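Local coordinates for protein putative acetyltransferase (Nocardia farcinica, PDB 3D9W) that probably transfers acetyl groups from acetyl-coenzyme A to arylamine substrates, at residues Leu22-Phe27 and Lys72-Arg77; Thr47-Glu52 and Tyr83-Leu88. One frame throughout, in Å; residues are numbered along the deposited sequence.

Interaction 1 of 2, residues Leu22-Phe27 and Lys72-Arg77; sequences LARIGF and KLVHSR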
ATOM      1  N   LEU A  22     -11.394  -1.125  12.634  1.00 22.95           N
ATOM      2  CA  LEU A  22     -11.124   0.170  13.256  1.00 23.12           C
ATOM      3  C   LEU A  22     -10.328   0.025  14.552  1.00 23.44           C
ATOM      4  O   LEU A  22      -9.493   0.880  14.889  1.00 22.36           O
ATOM      5  CB  LEU A  22     -12.437   0.915  13.518  1.00 20.92           C
ATOM      6  CG  LEU A  22     -13.217   1.243  12.245  1.00 20.27           C
ATOM      7  CD1 LEU A  22     -14.483   2.000  12.604  1.00 19.92           C
ATOM      8  CD2 LEU A  22     -12.347   2.061  11.306  1.00 16.89           C
ATOM      9  N   ALA A  23     -10.581  -1.071  15.261  1.00 22.50           N
ATOM     10  CA  ALA A  23      -9.892  -1.353  16.509  1.00 22.50           C
ATOM     11  C   ALA A  23      -8.447  -1.700  16.209  1.00 22.32           C
ATOM     12  O   ALA A  23      -7.532  -1.275  16.903  1.00 22.80           O
ATOM     13  CB  ALA A  23     -10.558  -2.510  17.221  1.00 21.92           C
ATOM     14  N   ARG A  24      -8.252  -2.468  15.152  1.00 23.15           N
ATOM     15  CA  ARG A  24      -6.923  -2.898  14.767  1.00 24.38           C
ATOM     16  C   ARG A  24      -5.994  -1.767  14.328  1.00 24.85           C
ATOM     17  O   ARG A  24      -4.797  -1.824  14.595  1.00 25.16           O
ATOM     18  CB  ARG A  24      -7.035  -3.953  13.664  1.00 24.65           C
ATOM     19  CG  ARG A  24      -5.758  -4.711  13.397  1.00 24.26           C
ATOM     20  CD  ARG A  24      -4.916  -4.019  12.355  1.00 22.71           C
ATOM     21  NE  ARG A  24      -3.651  -4.714  12.145  1.00 22.30           N
ATOM     22  CZ  ARG A  24      -2.552  -4.490  12.852  1.00 21.36           C
ATOM     23  NH1 ARG A  24      -2.551  -3.585  13.822  1.00 20.43           N
ATOM     24  NH2 ARG A  24      -1.451  -5.173  12.580  1.00 22.25           N
ATOM     25  N   ILE A  25      -6.523  -0.749  13.653  1.00 24.83           N
ATOM     26  CA  ILE A  25      -5.680   0.358  13.203  1.00 24.31           C
ATOM     27  C   ILE A  25      -5.650   1.478  14.220  1.00 24.95           C
ATOM     28  O   ILE A  25      -4.848   2.403  14.118  1.00 25.47           O
ATOM     29  CB  ILE A  25      -6.150   0.934  11.857  1.00 23.77           C
ATOM     30  CG1 ILE A  25      -7.481   1.676  12.032  1.00 23.27           C
ATOM     31  CG2 ILE A  25      -6.250  -0.194  10.829  1.00 24.29           C
ATOM     32  CD1 ILE A  25      -7.984   2.338  10.751  1.00 19.72           C
ATOM     33  N   GLY A  26      -6.539   1.391  15.202  1.00 25.66           N
ATOM     34  CA  GLY A  26      -6.578   2.399  16.247  1.00 25.52           C
ATOM     35  C   GLY A  26      -7.397   3.633  15.938  1.00 25.97           C
ATOM     36  O   GLY A  26      -7.063   4.733  16.369  1.00 25.73           O
ATOM     37  N   PHE A  27      -8.474   3.468  15.184  1.00 26.76           N
ATOM     38  CA  PHE A  27      -9.302   4.615  14.870  1.00 27.00           C
ATOM     39  C   PHE A  27      -9.943   5.117  16.165  1.00 27.53           C
ATOM     40  O   PHE A  27     -10.177   4.341  17.089  1.00 28.16           O
ATOM     41  CB  PHE A  27     -10.386   4.232  13.867  1.00 27.06           C
ATOM     42  CG  PHE A  27     -11.109   5.413  13.301  1.00 28.38           C
ATOM     43  CD1 PHE A  27     -10.430   6.349  12.524  1.00 28.54           C
ATOM     44  CD2 PHE A  27     -12.452   5.619  13.577  1.00 27.14           C
ATOM     45  CE1 PHE A  27     -11.078   7.474  12.036  1.00 29.03           C
ATOM     46  CE2 PHE A  27     -13.107   6.743  13.092  1.00 27.94           C
ATOM     47  CZ  PHE A  27     -12.419   7.673  12.321  1.00 28.81           C
ATOM     48  N   LYS A  72      -6.020 -12.237   8.000  1.00 26.29           N
ATOM     49  CA  LYS A  72      -4.594 -11.994   7.830  1.00 24.68           C
ATOM     50  C   LYS A  72      -4.142 -10.625   8.357  1.00 25.26           C
ATOM     51  O   LYS A  72      -3.225 -10.535   9.181  1.00 25.60           O
ATOM     52  CB  LYS A  72      -4.255 -12.111   6.347  1.00 21.85           C
ATOM     53  CG  LYS A  72      -2.787 -12.016   6.004  1.00 20.39           C
ATOM     54  CD  LYS A  72      -2.610 -12.129   4.501  1.00 18.40           C
ATOM     55  CE  LYS A  72      -1.163 -12.223   4.076  1.00 15.54           C
ATOM     56  NZ  LYS A  72      -1.089 -12.415   2.606  1.00 14.66           N
ATOM     57  N   LEU A  73      -4.804  -9.567   7.893  1.00 24.53           N
ATOM     58  CA  LEU A  73      -4.450  -8.201   8.277  1.00 23.11           C
ATOM     59  C   LEU A  73      -5.062  -7.645   9.555  1.00 23.84           C
ATOM     60  O   LEU A  73      -4.513  -6.710  10.140  1.00 23.99           O
ATOM     61  CB  LEU A  73      -4.771  -7.250   7.126  1.00 21.07           C
ATOM     62  CG  LEU A  73      -4.245  -7.680   5.760  1.00 19.03           C
ATOM     63  CD1 LEU A  73      -4.384  -6.528   4.795  1.00 17.85           C
ATOM     64  CD2 LEU A  73      -2.798  -8.103   5.872  1.00 18.19           C
ATOM     65  N   VAL A  74      -6.191  -8.202   9.989  1.00 24.17           N
ATOM     66  CA  VAL A  74      -6.850  -7.719  11.202  1.00 23.28           C
ATOM     67  C   VAL A  74      -6.743  -8.690  12.373  1.00 23.05           C
ATOM     68  O   VAL A  74      -6.713  -8.263  13.526  1.00 23.71           O
ATOM     69  CB  VAL A  74      -8.361  -7.410  10.950  1.00 23.78           C
ATOM     70  CG1 VAL A  74      -9.044  -7.014  12.256  1.00 20.37           C
ATOM     71  CG2 VAL A  74      -8.507  -6.290   9.927  1.00 21.17           C
ATOM     72  N   HIS A  75      -6.674  -9.986  12.093  1.00 22.57           N
ATOM     73  CA  HIS A  75      -6.602 -10.968  13.174  1.00 23.15           C
ATOM     74  C   HIS A  75      -5.306 -11.745  13.284  1.00 22.33           C
ATOM     75  O   HIS A  75      -5.245 -12.737  14.006  1.00 23.64           O
ATOM     76  CB  HIS A  75      -7.752 -11.962  13.048  1.00 24.17           C
ATOM     77  CG  HIS A  75      -9.089 -11.313  13.002  1.00 25.53           C
ATOM     78  ND1 HIS A  75      -9.573 -10.545  14.038  1.00 26.23           N
ATOM     79  CD2 HIS A  75     -10.025 -11.268  12.027  1.00 26.69           C
ATOM     80  CE1 HIS A  75     -10.752 -10.051  13.700  1.00 27.71           C
ATOM     81  NE2 HIS A  75     -11.048 -10.475  12.485  1.00 27.41           N
ATOM     82  N   SER A  76      -4.276 -11.315  12.569  1.00 21.61           N
ATOM     83  CA  SER A  76      -2.993 -11.997  12.626  1.00 22.48           C
ATOM     84  C   SER A  76      -1.885 -10.983  12.517  1.00 23.16           C
ATOM     85  O   SER A  76      -2.118  -9.829  12.156  1.00 24.16           O
ATOM     86  CB  SER A  76      -2.851 -13.010  11.486  1.00 21.47           C
ATOM     87  OG  SER A  76      -3.777 -14.073  11.627  1.00 25.42           O
ATOM     88  N   ARG A  77      -0.673 -11.418  12.834  1.00 23.84           N
ATOM     89  CA  ARG A  77       0.484 -10.550  12.747  1.00 23.39           C
ATOM     90  C   ARG A  77       1.066 -10.769  11.382  1.00 22.83           C
ATOM     91  O   ARG A  77       2.102 -11.397  11.225  1.00 22.30           O
ATOM     92  CB  ARG A  77       1.498 -10.909  13.821  1.00 27.02           C
ATOM     93  CG  ARG A  77       0.971 -10.681  15.226  1.00 29.27           C
ATOM     94  CD  ARG A  77       1.725  -9.566  15.872  1.00 31.20           C
ATOM     95  NE  ARG A  77       3.119  -9.949  16.045  1.00 33.59           N
ATOM     96  CZ  ARG A  77       4.105  -9.092  16.282  1.00 34.86           C
ATOM     97  NH1 ARG A  77       3.862  -7.784  16.373  1.00 35.14           N
ATOM     98  NH2 ARG A  77       5.337  -9.550  16.435  1.00 37.39           N
TER
HETATM   99  O   HOH W   1      -1.981  -7.181  10.766  1.00 38.71           O
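Arg24, from the last turn of helix 18-25, reaches the carbonyl of Leu73, near the C-terminal end of helix 66-73. The one direct hydrogen bond runs from Arg24 NE to Leu73 O, 3.0 Å long and 151° at the hydrogen. The acceptor lies in the guanidinium plane, and the donor sits almost in line with the carbonyl, at a C=O...N angle of 165°. A water also in that plane broadens the grip: it accepts from Arg24 NH2 at 2.8 Å and lies 2.7 Å from Leu73 O, to which it may donate.

Van der Waals contacts support the long side chain. Arg24 CB meets Val74 CG1 at 3.9 Å, the hydrophobic part of the contact, and Arg24 CG lies 3.7 Å from Val74 O. The chain then bends at chi2 (-89°), which lets the methylenes lie along Val74 while the head turns to the carbonyl before it. Branched Val74 suits this seam: it also packs on Ala20 and Tyr21 of helix 18-25, and both it and Leu73 touch Leu88 of helix 82-95.

Backbone bonds finish helix 18-25 just beyond Arg24 in a Schellman motif, with Phe27 N bonded to Leu22 O at 2.8 Å and Gly26 supplying the positive phi. The chemistry implies that a cationic side chain satisfies a carbonyl at a helix C terminus, where the helix dipole would probably favour positive charge.

Interaction 2 of 2, residues Thr47-Glu52 and Tyr83-Leu88; sequences TAIPFE and YENAGL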
ATOM      1  N   THR A  47       0.141   3.479   9.160  1.00 18.09           N
ATOM      2  CA  THR A  47       1.122   3.356  10.245  1.00 17.41           C
ATOM      3  C   THR A  47       0.896   2.156  11.152  1.00 16.18           C
ATOM      4  O   THR A  47       1.661   1.924  12.085  1.00 14.42           O
ATOM      5  CB  THR A  47       1.176   4.631  11.125  1.00 17.35           C
ATOM      6  OG1 THR A  47      -0.069   4.813  11.801  1.00 17.23           O
ATOM      7  CG2 THR A  47       1.459   5.849  10.269  1.00 17.19           C
ATOM      8  N   ALA A  48      -0.147   1.387  10.859  1.00 15.72           N
ATOM      9  CA  ALA A  48      -0.470   0.217  11.654  1.00 15.96           C
ATOM     10  C   ALA A  48      -0.216  -1.100  10.923  1.00 18.41           C
ATOM     11  O   ALA A  48       0.402  -2.013  11.481  1.00 18.79           O
ATOM     12  CB  ALA A  48      -1.922   0.285  12.105  1.00 11.74           C
ATOM     13  N   ILE A  49      -0.680  -1.195   9.678  1.00 18.34           N
ATOM     14  CA  ILE A  49      -0.547  -2.427   8.896  1.00 18.82           C
ATOM     15  C   ILE A  49       0.809  -2.639   8.228  1.00 19.06           C
ATOM     16  O   ILE A  49       1.306  -1.750   7.544  1.00 19.96           O
ATOM     17  CB  ILE A  49      -1.626  -2.481   7.788  1.00 19.79           C
ATOM     18  CG1 ILE A  49      -3.002  -2.158   8.379  1.00 20.59           C
ATOM     19  CG2 ILE A  49      -1.635  -3.855   7.132  1.00 19.41           C
ATOM     20  CD1 ILE A  49      -3.421  -3.084   9.491  1.00 18.34           C
ATOM     21  N   PRO A  50       1.432  -3.819   8.428  1.00 18.05           N
ATOM     22  CA  PRO A  50       2.731  -4.109   7.813  1.00 18.35           C
ATOM     23  C   PRO A  50       2.604  -4.356   6.299  1.00 18.56           C
ATOM     24  O   PRO A  50       1.520  -4.627   5.786  1.00 19.12           O
ATOM     25  CB  PRO A  50       3.191  -5.371   8.553  1.00 18.17           C
ATOM     26  CG  PRO A  50       2.536  -5.272   9.859  1.00 17.23           C
ATOM     27  CD  PRO A  50       1.150  -4.801   9.486  1.00 17.82           C
ATOM     28  N   PHE A  51       3.717  -4.257   5.589  1.00 18.00           N
ATOM     29  CA  PHE A  51       3.720  -4.506   4.157  1.00 18.16           C
ATOM     30  C   PHE A  51       4.564  -5.753   3.890  1.00 19.05           C
ATOM     31  O   PHE A  51       5.675  -5.875   4.396  1.00 19.07           O
ATOM     32  CB  PHE A  51       4.300  -3.310   3.420  1.00 17.67           C
ATOM     33  CG  PHE A  51       4.371  -3.492   1.942  1.00 19.22           C
ATOM     34  CD1 PHE A  51       5.365  -4.283   1.369  1.00 20.03           C
ATOM     35  CD2 PHE A  51       3.450  -2.868   1.115  1.00 18.94           C
ATOM     36  CE1 PHE A  51       5.444  -4.444  -0.006  1.00 20.60           C
ATOM     37  CE2 PHE A  51       3.517  -3.021  -0.262  1.00 19.94           C
ATOM     38  CZ  PHE A  51       4.518  -3.811  -0.825  1.00 20.74           C
ATOM     39  N   GLU A  52       4.045  -6.680   3.093  1.00 19.54           N
ATOM     40  CA  GLU A  52       4.790  -7.899   2.823  1.00 21.02           C
ATOM     41  C   GLU A  52       4.273  -8.680   1.631  1.00 21.44           C
ATOM     42  O   GLU A  52       3.105  -8.571   1.266  1.00 21.14           O
ATOM     43  CB  GLU A  52       4.745  -8.802   4.044  1.00 21.23           C
ATOM     44  CG  GLU A  52       3.338  -9.043   4.504  1.00 22.95           C
ATOM     45  CD  GLU A  52       3.128 -10.448   4.951  1.00 23.10           C
ATOM     46  OE1 GLU A  52       3.401 -11.349   4.138  1.00 25.17           O
ATOM     47  OE2 GLU A  52       2.693 -10.656   6.103  1.00 24.22           O
ATOM     48  N   TYR A  83      -2.760  -4.325  -3.294  1.00 25.54           N
ATOM     49  CA  TYR A  83      -4.118  -4.838  -3.465  1.00 24.14           C
ATOM     50  C   TYR A  83      -4.776  -5.288  -2.160  1.00 23.04           C
ATOM     51  O   TYR A  83      -5.920  -4.948  -1.880  1.00 22.35           O
ATOM     52  CB  TYR A  83      -4.115  -5.995  -4.467  1.00 25.05           C
ATOM     53  CG  TYR A  83      -3.762  -5.595  -5.890  1.00 24.98           C
ATOM     54  CD1 TYR A  83      -4.634  -4.824  -6.654  1.00 25.57           C
ATOM     55  CD2 TYR A  83      -2.556  -5.992  -6.470  1.00 25.33           C
ATOM     56  CE1 TYR A  83      -4.319  -4.456  -7.960  1.00 26.13           C
ATOM     57  CE2 TYR A  83      -2.228  -5.629  -7.774  1.00 25.91           C
ATOM     58  CZ  TYR A  83      -3.118  -4.861  -8.511  1.00 26.60           C
ATOM     59  OH  TYR A  83      -2.816  -4.503  -9.799  1.00 26.52           O
ATOM     60  N   GLU A  84      -4.053  -6.062  -1.368  1.00 21.96           N
ATOM     61  CA  GLU A  84      -4.585  -6.544  -0.106  1.00 22.48           C
ATOM     62  C   GLU A  84      -4.967  -5.356   0.764  1.00 21.98           C
ATOM     63  O   GLU A  84      -6.063  -5.293   1.316  1.00 21.66           O
ATOM     64  CB  GLU A  84      -3.535  -7.401   0.604  1.00 22.39           C
ATOM     65  CG  GLU A  84      -3.174  -8.683  -0.128  1.00 22.80           C
ATOM     66  CD  GLU A  84      -1.915  -9.337   0.415  1.00 24.48           C
ATOM     67  OE1 GLU A  84      -0.818  -8.794   0.186  1.00 25.08           O
ATOM     68  OE2 GLU A  84      -2.018 -10.393   1.073  1.00 26.22           O
ATOM     69  N   ASN A  85      -4.049  -4.406   0.872  1.00 22.50           N
ATOM     70  CA  ASN A  85      -4.269  -3.214   1.673  1.00 21.71           C
ATOM     71  C   ASN A  85      -5.402  -2.335   1.164  1.00 22.43           C
ATOM     72  O   ASN A  85      -6.275  -1.939   1.932  1.00 23.95           O
ATOM     73  CB  ASN A  85      -2.985  -2.394   1.748  1.00 20.49           C
ATOM     74  CG  ASN A  85      -2.225  -2.629   3.028  1.00 20.86           C
ATOM     75  OD1 ASN A  85      -2.751  -2.428   4.113  1.00 21.46           O
ATOM     76  ND2 ASN A  85      -0.982  -3.049   2.909  1.00 21.04           N
ATOM     77  N   ALA A  86      -5.393  -2.025  -0.125  1.00 21.79           N
ATOM     78  CA  ALA A  86      -6.430  -1.174  -0.690  1.00 20.91           C
ATOM     79  C   ALA A  86      -7.806  -1.824  -0.622  1.00 20.82           C
ATOM     80  O   ALA A  86      -8.807  -1.152  -0.360  1.00 20.64           O
ATOM     81  CB  ALA A  86      -6.080  -0.813  -2.134  1.00 21.95           C
ATOM     82  N   GLY A  87      -7.847  -3.133  -0.850  1.00 20.60           N
ATOM     83  CA  GLY A  87      -9.106  -3.860  -0.824  1.00 20.25           C
ATOM     84  C   GLY A  87      -9.815  -3.777   0.511  1.00 20.35           C
ATOM     85  O   GLY A  87     -11.043  -3.654   0.588  1.00 19.47           O
ATOM     86  N   LEU A  88      -9.026  -3.842   1.572  1.00 20.63           N
ATOM     87  CA  LEU A  88      -9.568  -3.772   2.917  1.00 22.31           C
ATOM     88  C   LEU A  88      -9.976  -2.339   3.222  1.00 22.02           C
ATOM     89  O   LEU A  88     -11.062  -2.090   3.751  1.00 21.98           O
ATOM     90  CB  LEU A  88      -8.521  -4.242   3.925  1.00 23.61           C
ATOM     91  CG  LEU A  88      -8.982  -4.409   5.366  1.00 24.33           C
ATOM     92  CD1 LEU A  88     -10.089  -5.444   5.414  1.00 24.16           C
ATOM     93  CD2 LEU A  88      -7.802  -4.823   6.237  1.00 25.62           C
TER
HETATM   94  O   HOH W   2       0.769  -1.594   4.606  1.00 17.89           O
HETATM   95  O   HOH W   3       1.554 -10.774   0.219  1.00 20.48           O
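Helix 82-95 begins at the cysteine of an Arg-Gly-Gly-Tyr-Cys sequence, which in this family carries the nucleophile, so it is probably the catalytic helix; its first turn presents Glu84 and Asn85 to the extended loop Ile49-Glu52 that leaves helix 35-48. No direct hydrogen bond joins the two segments, and waters make the polar links.

Asn85 meets Ile49 alongside, the two side chains running past each other in opposite directions. Ile49 CG2, placed anti to its own backbone nitrogen, comes within 3.5 Å of Asn85 OD1. That oxygen accepts a hydrogen bond from His45 NE2, so the methyl group packs beside an acceptor already engaged. At the other end of the amide, Asn85 ND2 gives a weak bond of 2.8 Å to a water, which in turn donates to Ile49 O at 3.0 Å. An amide suits this buried place because it can accept from the histidine and donate toward the loop at once.

Glu84 makes the second bridge. A water donates to Glu84 OE1 at 3.1 Å and to Glu52 O at 2.9 Å, while the same OE1 accepts from Tyr81 N. The carboxylates do not touch (Glu52 OE1 to Glu84 OE2, 6.3 Å), and each has a basic partner outside the two segments, Arg78 for Glu52 and Lys72 for Glu84. Those outside partners would probably lessen the cost of burying two acids in one region. Water therefore matches the carbonyls of the extended loop to the polar side chains of a regular helix in a buried seam.

From the N terminus the segments come in the order 22-27, 47-52, 72-77 and 83-88, so the two contacts cross. Interaction 1 closes a loop of 44 intervening residues, bringing the end of helix 18-25 to the end of helix 66-73. Interaction 2 closes one of 30 residues, setting the exit of helix 35-48 against helix 82-95. Neither loop contains a strand: both contacts tie together the helical N-terminal part of the fold. Their centres lie 10 Å apart, and they meet directly where Arg24 packs on Ile49 and where Lys72 pairs with Glu84. Interaction 2 lies nearer the centre of the chain, with interaction 1 farther out.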